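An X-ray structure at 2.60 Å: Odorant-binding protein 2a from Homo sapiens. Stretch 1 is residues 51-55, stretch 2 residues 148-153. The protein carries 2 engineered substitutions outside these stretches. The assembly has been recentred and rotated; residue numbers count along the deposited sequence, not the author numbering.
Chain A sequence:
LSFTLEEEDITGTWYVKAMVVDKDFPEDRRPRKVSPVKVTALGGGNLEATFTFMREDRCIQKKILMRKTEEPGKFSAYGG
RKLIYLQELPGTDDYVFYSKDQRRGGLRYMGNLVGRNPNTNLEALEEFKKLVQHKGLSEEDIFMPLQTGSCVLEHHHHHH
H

Stretch 1 51-55: FTFMR
Stretch 2 (148-153) TGSCVL

Contact between residues 51-55 of a β-strand that begins earlier in the chain and an irregular segment (148-153) of human odorant-binding protein 2a, whose touching residues lie at least 97 positions apart in one chain. The strand is extended throughout (Thr 52 phi/psi -132/158, Phe 53 -157/159, Met 54 -103/129). The segment crosses it almost at right angles, 85° between the touching parts, so contact is local: 212 Å² is buried, both sides summed, and the nearest CA atoms are those of Thr 52 and Ser 150, 5.8 Å apart. Cys 151 and Thr 52 cover the most surface, and each points its CA-to-CB bond toward the other stretch. Thr 52, chi1 66° (p), is buried; its OG1 accepts a weak hydrogen bond from Cys 151 N (3.3 Å, N-H...O angle 157°) and is also hydrogen-bonded elsewhere in the structure. Threonine suits this place by offering a hydroxyl to the crossing backbone and a methyl for packing: Thr 52 OG1 lies 3.4 Å from Ser 150 CA, while Thr 52 CG2 sits 3.7 Å from Ser 150 OG and 4.5 Å from Val 152 CG2. Cys 151 (-91/17, chi1 49°, p) sets its compact, buried side chain against the strand, with SG 3.7 Å from Thr 52 CB and 3.8 Å from Phe 53 O; it is bonded covalently to a group elsewhere in the structure. Met 54 adds an apolar contact, SD to Cys 151 CB at 3.6 Å, its flexible chain folded through three m rotamers (-63°, -76°, -58°). Phe 53, chi1 63° (p), directs its CA-to-CB bond away, so its carbonyl rather than its ring approaches the sulfur. Within the segment, Ser 150 (-58/145, chi1 174°, t) accepts a hydrogen bond at OG from Val 152 N (3.0 Å, 151°), bracing the turn of the backbone around Cys 151; Val 152 follows at -80/-30, chi1 162° (t).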

# COMPACT_ATOMS: atom_id res chain seq x y z
N PHE A 51 2.13 1.67 -10.39
CA PHE A 51 3.05 0.62 -9.97
C PHE A 51 2.69 -0.70 -10.64
O PHE A 51 1.64 -0.83 -11.27
CB PHE A 51 3.03 0.43 -8.46
CG PHE A 51 1.69 0.06 -7.91
CD1 PHE A 51 0.78 1.05 -7.58
CD2 PHE A 51 1.33 -1.27 -7.74
CE1 PHE A 51 -0.47 0.73 -7.08
CE2 PHE A 51 0.08 -1.60 -7.24
CZ PHE A 51 -0.82 -0.60 -6.91
N THR A 52 3.58 -1.67 -10.50
CA THR A 52 3.35 -3.02 -11.01
C THR A 52 3.69 -4.02 -9.93
O THR A 52 4.44 -3.70 -9.00
CB THR A 52 4.20 -3.30 -12.26
OG1 THR A 52 5.59 -3.32 -11.92
CG2 THR A 52 3.96 -2.24 -13.31
N PHE A 53 3.14 -5.21 -10.04
CA PHE A 53 3.49 -6.29 -9.12
C PHE A 53 3.21 -7.63 -9.76
O PHE A 53 2.45 -7.72 -10.72
CB PHE A 53 2.73 -6.17 -7.81
CG PHE A 53 1.24 -6.30 -7.95
CD1 PHE A 53 0.46 -5.18 -8.16
CD2 PHE A 53 0.63 -7.53 -7.83
CE1 PHE A 53 -0.91 -5.29 -8.27
CE2 PHE A 53 -0.74 -7.65 -7.96
CZ PHE A 53 -1.51 -6.52 -8.18
N MET A 54 3.85 -8.67 -9.24
CA MET A 54 3.67 -10.01 -9.76
C MET A 54 2.76 -10.79 -8.84
O MET A 54 2.97 -10.85 -7.65
CB MET A 54 5.00 -10.76 -9.89
CG MET A 54 6.01 -10.16 -10.86
SD MET A 54 5.58 -10.49 -12.56
CE MET A 54 5.52 -12.29 -12.56
N ARG A 55 1.74 -11.39 -9.43
CA ARG A 55 0.84 -12.24 -8.72
C ARG A 55 0.96 -13.59 -9.42
O ARG A 55 0.41 -13.78 -10.51
CB ARG A 55 -0.56 -11.64 -8.81
CG ARG A 55 -1.60 -12.26 -7.90
CD ARG A 55 -2.97 -11.64 -8.14
NE ARG A 55 -3.24 -10.48 -7.30
CZ ARG A 55 -4.02 -9.45 -7.62
NH1 ARG A 55 -4.62 -9.38 -8.80
NH2 ARG A 55 -4.20 -8.45 -6.75
N THR A 148 11.33 -4.73 -6.84
CA THR A 148 11.87 -4.91 -8.18
C THR A 148 11.62 -3.68 -9.02
O THR A 148 10.96 -2.75 -8.58
CB THR A 148 11.21 -6.10 -8.90
OG1 THR A 148 9.80 -5.87 -9.01
CG2 THR A 148 11.46 -7.40 -8.14
N GLY A 149 12.16 -3.68 -10.23
CA GLY A 149 11.73 -2.74 -11.26
C GLY A 149 10.39 -3.22 -11.78
O GLY A 149 9.83 -4.21 -11.29
N SER A 150 9.87 -2.51 -12.78
CA SER A 150 8.61 -2.89 -13.41
C SER A 150 8.71 -4.31 -13.97
O SER A 150 9.76 -4.73 -14.44
CB SER A 150 8.26 -1.91 -14.54
OG SER A 150 7.11 -2.34 -15.25
N CYS A 151 7.60 -5.04 -13.92
CA CYS A 151 7.53 -6.35 -14.57
C CYS A 151 7.03 -6.25 -16.00
O CYS A 151 6.65 -7.25 -16.58
CB CYS A 151 6.65 -7.32 -13.79
SG CYS A 151 5.04 -6.70 -13.30
N VAL A 152 7.05 -5.05 -16.56
CA VAL A 152 6.59 -4.88 -17.93
C VAL A 152 7.75 -5.33 -18.81
O VAL A 152 7.53 -5.90 -19.87
CB VAL A 152 6.06 -3.45 -18.23
CG1 VAL A 152 6.01 -3.18 -19.74
CG2 VAL A 152 4.68 -3.26 -17.62
N LEU A 153 8.98 -5.16 -18.32
CA LEU A 153 10.14 -5.71 -19.02
C LEU A 153 10.03 -7.25 -19.13
O LEU A 153 10.04 -7.78 -20.25
CB LEU A 153 11.44 -5.25 -18.37
CG LEU A 153 11.83 -3.80 -18.72
CD1 LEU A 153 10.92 -2.77 -18.03
CD2 LEU A 153 13.30 -3.52 -18.39